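Local structure of type-2Ba cytolytic delta-endotoxin (Bacillus thuringiensis serovar israelensis, 2RCI) at residues Ile72-Ser75 and Val76-Gln80; Glu83-Arg86 and Ser87-Leu91; Gln167-Leu170 and Phe171-Ile174. The protein probably kills the larvae of dipteran insects by making pores in the epithelial cell membrane of the insect midgut. All coordinates share one frame; numbering follows the deposited sequence.

Contact 1: residues Ile72-Ser75 and Val76-Gln80; sequences IEVS and VMISQ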
loop_
_atom_site.group_PDB
_atom_site.type_symbol
_atom_site.label_atom_id
_atom_site.label_comp_id
_atom_site.label_asym_id
_atom_site.label_seq_id
_atom_site.Cartn_x
_atom_site.Cartn_y
_atom_site.Cartn_z
ATOM N N ILE A 72 0.752 12.119 -16.298
ATOM C CA ILE A 72 -0.566 11.557 -15.994
ATOM C C ILE A 72 -1.292 12.463 -15.022
ATOM O O ILE A 72 -0.664 13.108 -14.156
ATOM C CB ILE A 72 -0.422 10.129 -15.358
ATOM C CG1 ILE A 72 -1.751 9.353 -15.389
ATOM C CG2 ILE A 72 0.245 10.192 -13.956
ATOM C CD1 ILE A 72 -1.508 7.858 -15.250
ATOM N N GLU A 73 -2.624 12.497 -15.142
ATOM C CA GLU A 73 -3.406 13.164 -14.132
ATOM C C GLU A 73 -3.474 12.256 -12.924
ATOM O O GLU A 73 -3.628 11.026 -13.059
ATOM C CB GLU A 73 -4.827 13.496 -14.622
ATOM C CG GLU A 73 -5.589 14.366 -13.643
ATOM C CD GLU A 73 -6.976 14.750 -14.164
ATOM O OE1 GLU A 73 -7.058 15.274 -15.291
ATOM O OE2 GLU A 73 -7.969 14.523 -13.438
ATOM N N VAL A 74 -3.372 12.876 -11.753
ATOM C CA VAL A 74 -3.318 12.128 -10.495
ATOM C C VAL A 74 -4.561 11.214 -10.380
ATOM O O VAL A 74 -4.431 10.047 -10.044
ATOM C CB VAL A 74 -3.093 13.053 -9.264
ATOM C CG1 VAL A 74 -3.347 12.295 -7.918
ATOM C CG2 VAL A 74 -1.665 13.614 -9.261
ATOM N N SER A 75 -5.766 11.745 -10.635
ATOM C CA SER A 75 -6.976 10.886 -10.608
ATOM C C SER A 75 -6.898 9.630 -11.483
ATOM O O SER A 75 -7.319 8.554 -11.076
ATOM C CB SER A 75 -8.197 11.709 -11.048
ATOM O OG SER A 75 -8.033 12.124 -12.403
ATOM N N VAL A 76 -6.363 9.777 -12.695
ATOM C CA VAL A 76 -6.235 8.660 -13.654
ATOM C C VAL A 76 -5.237 7.629 -13.110
ATOM O O VAL A 76 -5.451 6.413 -13.203
ATOM C CB VAL A 76 -5.859 9.204 -15.048
ATOM C CG1 VAL A 76 -5.592 8.084 -16.045
ATOM C CG2 VAL A 76 -7.009 10.128 -15.542
ATOM N N MET A 77 -4.161 8.130 -12.511
ATOM C CA MET A 77 -3.178 7.262 -11.859
ATOM C C MET A 77 -3.797 6.444 -10.725
ATOM O O MET A 77 -3.564 5.233 -10.617
ATOM C CB MET A 77 -2.004 8.075 -11.315
ATOM C CG MET A 77 -0.972 7.200 -10.631
ATOM S SD MET A 77 0.581 8.065 -10.372
ATOM C CE MET A 77 0.078 9.544 -9.486
ATOM N N ILE A 78 -4.590 7.117 -9.895
ATOM C CA ILE A 78 -5.290 6.478 -8.764
ATOM C C ILE A 78 -6.213 5.367 -9.266
ATOM O O ILE A 78 -6.246 4.279 -8.671
ATOM C CB ILE A 78 -6.059 7.545 -7.922
ATOM C CG1 ILE A 78 -5.057 8.416 -7.134
ATOM C CG2 ILE A 78 -7.077 6.872 -6.963
ATOM C CD1 ILE A 78 -5.684 9.716 -6.555
ATOM N N SER A 79 -6.977 5.654 -10.326
ATOM C CA SER A 79 -7.875 4.652 -10.950
ATOM C C SER A 79 -7.103 3.427 -11.461
ATOM O O SER A 79 -7.540 2.281 -11.257
ATOM C CB SER A 79 -8.671 5.261 -12.094
ATOM O OG SER A 79 -9.485 6.319 -11.614
ATOM N N GLN A 80 -5.985 3.686 -12.149
ATOM C CA GLN A 80 -5.101 2.613 -12.597
ATOM C C GLN A 80 -4.605 1.756 -11.439
ATOM O O GLN A 80 -4.653 0.525 -11.523
ATOM C CB GLN A 80 -3.926 3.151 -13.434
ATOM C CG GLN A 80 -4.378 3.542 -14.843
ATOM C CD GLN A 80 -3.240 4.005 -15.767
ATOM O OE1 GLN A 80 -3.477 4.755 -16.717
ATOM N NE2 GLN A 80 -2.027 3.559 -15.500
#
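Ile72 and Met77 meet where the short strand 71-73 passes straight into a helix, and apolar packing fills the inner side of that bend. With CG1 trans to its backbone N (chi1 -164°), Ile72 brings CD1 against the backbone N and CB of Met77, 4.0 Å from Met77 CB, and the two side chains cross at about a right angle. Ile72 CG1 also lies 4.1 Å from Val76 CG1. Val74 CG1 reaches Ile78 CD1, one turn further on, at 3.7 Å. Branched aliphatics suit Ile72, Val74 and Ile78, where compact apolar bulk is needed close to the backbone, whereas the long, flexible chain of Met77 can bend at chi3 to fit its surroundings. Tyr180 lies against Ile72, Val74 and Met77, while Ile78 rests on Ile106 and Thr107 of helix 96-110.

Backbone bonds set the helical spacing. Met77 N donates to Glu73 O at 3.0 Å, Ile78 N to Val74 O at 2.9 Å, and Ser79 N to Ser75 O at 3.0 Å. The first of these makes Glu73 already an acceptor of the helix, although its own backbone is still that of a strand.

A polar side-chain bond ties the outer side together. Ser75 OG donates to Glu73 OE2 at 2.6 Å, coming from above the carboxylate plane, which restrains the end of the extended glutamate. A carboxylate near the amino end of a helix would probably be favoured by the helix dipole. The whole is a strand-to-helix junction with Glu73 at the N-cap position, where strand 71-73 of the central sheet turns into helix 74-89 of an outer layer.

Contact 2: residues Glu83-Arg86 and Ser87-Leu91; sequences EIIR and SVLGL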
loop_
_atom_site.group_PDB
_atom_site.type_symbol
_atom_site.label_atom_id
_atom_site.label_comp_id
_atom_site.label_asym_id
_atom_site.label_seq_id
_atom_site.Cartn_x
_atom_site.Cartn_y
_atom_site.Cartn_z
ATOM N N GLU A 83 -7.170 -0.603 -10.009
ATOM C CA GLU A 83 -7.336 -1.797 -10.828
ATOM C C GLU A 83 -6.191 -2.784 -10.594
ATOM O O GLU A 83 -6.409 -3.997 -10.582
ATOM C CB GLU A 83 -7.482 -1.449 -12.316
ATOM C CG GLU A 83 -8.833 -0.741 -12.639
ATOM C CD GLU A 83 -10.061 -1.420 -11.989
ATOM O OE1 GLU A 83 -10.266 -2.630 -12.211
ATOM O OE2 GLU A 83 -10.802 -0.753 -11.241
ATOM N N ILE A 84 -4.990 -2.257 -10.376
ATOM C CA ILE A 84 -3.849 -3.146 -10.099
ATOM C C ILE A 84 -4.082 -3.877 -8.760
ATOM O O ILE A 84 -3.891 -5.099 -8.670
ATOM C CB ILE A 84 -2.517 -2.395 -10.082
ATOM C CG1 ILE A 84 -2.188 -1.893 -11.485
ATOM C CG2 ILE A 84 -1.361 -3.320 -9.613
ATOM C CD1 ILE A 84 -1.041 -0.868 -11.517
ATOM N N ILE A 85 -4.528 -3.130 -7.753
ATOM C CA ILE A 85 -4.857 -3.718 -6.450
ATOM C C ILE A 85 -5.945 -4.790 -6.577
ATOM O O ILE A 85 -5.829 -5.870 -5.983
ATOM C CB ILE A 85 -5.185 -2.642 -5.395
ATOM C CG1 ILE A 85 -3.910 -1.800 -5.111
ATOM C CG2 ILE A 85 -5.752 -3.303 -4.104
ATOM C CD1 ILE A 85 -4.143 -0.582 -4.271
ATOM N N ARG A 86 -7.002 -4.506 -7.348
ATOM C CA ARG A 86 -8.007 -5.531 -7.674
ATOM C C ARG A 86 -7.345 -6.854 -8.157
ATOM O O ARG A 86 -7.668 -7.949 -7.660
ATOM C CB ARG A 86 -9.011 -5.014 -8.709
ATOM C CG ARG A 86 -10.280 -5.921 -8.863
ATOM C CD ARG A 86 -11.258 -5.347 -9.867
ATOM N NE ARG A 86 -11.461 -3.900 -9.754
ATOM C CZ ARG A 86 -12.415 -3.318 -9.030
ATOM N NH1 ARG A 86 -13.270 -4.053 -8.319
ATOM N NH2 ARG A 86 -12.503 -1.994 -9.004
ATOM N N SER A 87 -6.383 -6.735 -9.071
ATOM C CA SER A 87 -5.660 -7.904 -9.587
ATOM C C SER A 87 -4.821 -8.594 -8.510
ATOM O O SER A 87 -4.873 -9.826 -8.367
ATOM C CB SER A 87 -4.813 -7.526 -10.808
ATOM O OG SER A 87 -4.151 -8.680 -11.325
ATOM N N VAL A 88 -4.089 -7.809 -7.729
ATOM C CA VAL A 88 -3.111 -8.361 -6.782
ATOM C C VAL A 88 -3.801 -9.063 -5.606
ATOM O O VAL A 88 -3.239 -9.962 -4.990
ATOM C CB VAL A 88 -2.107 -7.291 -6.297
ATOM C CG1 VAL A 88 -1.124 -7.879 -5.311
ATOM C CG2 VAL A 88 -1.297 -6.730 -7.484
ATOM N N LEU A 89 -5.026 -8.632 -5.301
ATOM C CA LEU A 89 -5.794 -9.178 -4.199
ATOM C C LEU A 89 -6.066 -10.663 -4.390
ATOM O O LEU A 89 -6.044 -11.429 -3.418
ATOM C CB LEU A 89 -7.130 -8.427 -4.072
ATOM C CG LEU A 89 -7.196 -7.381 -2.967
ATOM C CD1 LEU A 89 -8.488 -6.542 -3.167
ATOM C CD2 LEU A 89 -7.148 -8.000 -1.548
ATOM N N GLY A 90 -6.300 -11.058 -5.647
ATOM C CA GLY A 90 -6.625 -12.455 -6.001
ATOM C C GLY A 90 -7.832 -13.031 -5.272
ATOM O O GLY A 90 -7.948 -14.252 -5.120
ATOM N N LEU A 91 -8.693 -12.138 -4.785
ATOM C CA LEU A 91 -9.954 -12.425 -4.116
ATOM C C LEU A 91 -10.871 -11.354 -4.665
ATOM O O LEU A 91 -10.423 -10.240 -4.902
ATOM C CB LEU A 91 -9.852 -12.196 -2.600
ATOM C CG LEU A 91 -8.842 -13.027 -1.824
ATOM C CD1 LEU A 91 -8.571 -12.351 -0.488
ATOM C CD2 LEU A 91 -9.402 -14.396 -1.637
HETATM O O HOH W 1 -10.276 -8.418 -6.601
#
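Ile84 and Val88 lie side by side one turn apart, pointing the same way, with Ile84 CG2 4.0 Å from Val88 CG2. One residue on, Ile85 CG2 lies more loosely against Leu89 CD1, at 4.3 Å. The backbone sets both pairs: Val88 N donates to Ile84 O at 2.9 Å and Leu89 N to Ile85 O at 3.0 Å.

On the outer side a salt bridge links residues three apart. Arg86 grips Glu83 side-on, NE to OE1 at 3.0 Å and NH2 to OE2 at 3.1 Å, both on the syn side of the carboxylate; the bend at chi3 (-43°) turns the guanidinium back toward Glu83. Two bonds limit the rotation of both groups, and Arg86 also makes a cation-pi contact with Trp99.

Further out, Ile85 and Leu89 pack between helix 96-110 and Leu154 of strand 150-162, whereas Ile84 and Val88 rest on Ile63, so bulky aliphatic residues suit this inner side. A water donates to both Arg86 O and Leu91 O across the exit. This is the last turn of an amphipathic helix, in a helix layer over the sheet of this alpha/beta toxin, followed at once by Gly90, whose positive phi (56°) glycine adopts easily.

Contact 3: residues Gln167-Leu170 and Phe171-Ile174; sequences QQLL and FITI
Leu169 and Ile172 are the two ends of a type I beta turn that overlaps the end of a short helix and leads the chain off toward strand 177-192. The turn is closed by Ile172 N donating to Leu169 O at 3.1 Å. One residue earlier in step, Phe171 N donates to Gln168 O at 2.9 Å.

The phenylalanine can be followed outward. Its CB lies near the Leu170 carbonyl. CG sits beside the backbone N and trans to Phe171's own carbonyl carbon (chi1 -68°), a choice that folds the ring back over the preceding peptide instead of out ahead of the chain. Leu170 O consequently lies over one ring face. Along the near edge, CD2 comes 3.6 Å from Gln167 O, which stands in the ring plane, where the partly positive ring hydrogens suit an oxygen. The same CD2 lies 3.9 Å from Leu170 CB, and CE2 beyond it passes Leu170 CB at 4.1 Å. The side chain also touches Glu114; a flat aromatic suits the place because one face lies against the Leu170 peptide while its edge takes the Gln167 carbonyl.

The inner side of the turn is aliphatic. Leu169 CD1 meets Ile172 CG2 at 4.0 Å, the two side chains crossing at a slant, and both rest on Tyr180; leucine suits this buried place, where Thr132 and Tyr134 of strand 132-142 also touch it. Leu169 O has a second donor besides the amide of the turn: a water that gives one proton to it at 2.8 Å and the other, in a longer bond of 3.3 Å, to Ile172 O.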
loop_
_atom_site.group_PDB
_atom_site.type_symbol
_atom_site.label_atom_id
_atom_site.label_comp_id
_atom_site.label_asym_id
_atom_site.label_seq_id
_atom_site.Cartn_x
_atom_site.Cartn_y
_atom_site.Cartn_z
ATOM N N GLN A 167 7.494 21.570 -2.035
ATOM C CA GLN A 167 6.543 22.567 -1.544
ATOM C C GLN A 167 5.233 22.603 -2.309
ATOM O O GLN A 167 4.177 22.822 -1.704
ATOM C CB GLN A 167 7.160 23.975 -1.509
ATOM C CG GLN A 167 8.297 24.144 -0.493
ATOM C CD GLN A 167 7.968 23.644 0.905
ATOM O OE1 GLN A 167 8.664 22.775 1.443
ATOM N NE2 GLN A 167 6.914 24.188 1.503
ATOM N N GLN A 168 5.310 22.421 -3.628
ATOM C CA GLN A 168 4.133 22.346 -4.486
ATOM C C GLN A 168 3.479 20.968 -4.354
ATOM O O GLN A 168 2.251 20.878 -4.319
ATOM C CB GLN A 168 4.474 22.632 -5.964
ATOM C CG GLN A 168 4.577 24.123 -6.283
ATOM C CD GLN A 168 5.887 24.721 -5.818
ATOM O OE1 GLN A 168 6.957 24.180 -6.100
ATOM N NE2 GLN A 168 5.811 25.847 -5.100
ATOM N N LEU A 169 4.299 19.911 -4.277
ATOM C CA LEU A 169 3.754 18.545 -4.139
ATOM C C LEU A 169 2.870 18.409 -2.898
ATOM O O LEU A 169 1.887 17.634 -2.905
ATOM C CB LEU A 169 4.872 17.487 -4.102
ATOM C CG LEU A 169 4.378 16.032 -4.306
ATOM C CD1 LEU A 169 3.985 15.825 -5.727
ATOM C CD2 LEU A 169 5.484 15.036 -3.898
ATOM N N LEU A 170 3.212 19.142 -1.835
ATOM C CA LEU A 170 2.470 19.077 -0.576
ATOM C C LEU A 170 1.019 19.531 -0.753
ATOM O O LEU A 170 0.154 19.260 0.094
ATOM C CB LEU A 170 3.166 19.937 0.504
ATOM C CG LEU A 170 4.490 19.377 1.075
ATOM C CD1 LEU A 170 5.004 20.315 2.193
ATOM C CD2 LEU A 170 4.339 17.955 1.609
ATOM N N PHE A 171 0.763 20.198 -1.871
ATOM C CA PHE A 171 -0.584 20.687 -2.181
ATOM C C PHE A 171 -1.177 20.176 -3.501
ATOM O O PHE A 171 -2.231 20.667 -3.959
ATOM C CB PHE A 171 -0.590 22.213 -2.122
ATOM C CG PHE A 171 -0.398 22.738 -0.737
ATOM C CD1 PHE A 171 -1.488 22.932 0.099
ATOM C CD2 PHE A 171 0.886 22.955 -0.234
ATOM C CE1 PHE A 171 -1.309 23.378 1.425
ATOM C CE2 PHE A 171 1.076 23.407 1.091
ATOM C CZ PHE A 171 -0.029 23.618 1.910
ATOM N N ILE A 172 -0.513 19.198 -4.109
ATOM C CA ILE A 172 -0.998 18.640 -5.370
ATOM C C ILE A 172 -2.365 17.948 -5.159
ATOM O O ILE A 172 -2.635 17.396 -4.087
ATOM C CB ILE A 172 0.031 17.676 -6.025
ATOM C CG1 ILE A 172 -0.235 17.570 -7.545
ATOM C CG2 ILE A 172 0.031 16.312 -5.360
ATOM C CD1 ILE A 172 0.936 16.871 -8.349
ATOM N N THR A 173 -3.227 18.046 -6.166
ATOM C CA THR A 173 -4.605 17.515 -6.071
ATOM C C THR A 173 -4.846 16.413 -7.090
ATOM O O THR A 173 -4.027 16.173 -7.991
ATOM C CB THR A 173 -5.706 18.624 -6.272
ATOM O OG1 THR A 173 -5.806 18.974 -7.658
ATOM C CG2 THR A 173 -5.400 19.895 -5.411
ATOM N N ILE A 174 -5.999 15.750 -6.970
ATOM C CA ILE A 174 -6.314 14.656 -7.882
ATOM C C ILE A 174 -6.526 15.162 -9.328
ATOM O O ILE A 174 -6.435 14.400 -10.263
ATOM C CB ILE A 174 -7.523 13.818 -7.394
ATOM C CG1 ILE A 174 -8.773 14.694 -7.254
ATOM C CG2 ILE A 174 -7.222 13.143 -6.070
ATOM C CD1 ILE A 174 -10.073 13.865 -7.185
HETATM O O HOH W 2 -0.479 16.715 -1.711
#

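Contacts 1 and 2 are the two ends of helix 74-89, their centres about 17 Å apart; contact 1 lies at its start, where strand 71-73 leads in, and contact 2 at its end. Contact 3, distant in sequence, comes back beside the start, centre to centre about 14 Å from contact 1. There Ser75 N probably donates to Ile174 O at 2.8 Å, and Val74 CB packs 3.5 Å from Thr173 O. Tyr180 of strand 177-192 touches side chains of both, while Met184 on the same strand meets contact 2. Contacts 2 and 3 do not touch: their centres are about 27 Å apart and their nearest atoms about 14 Å.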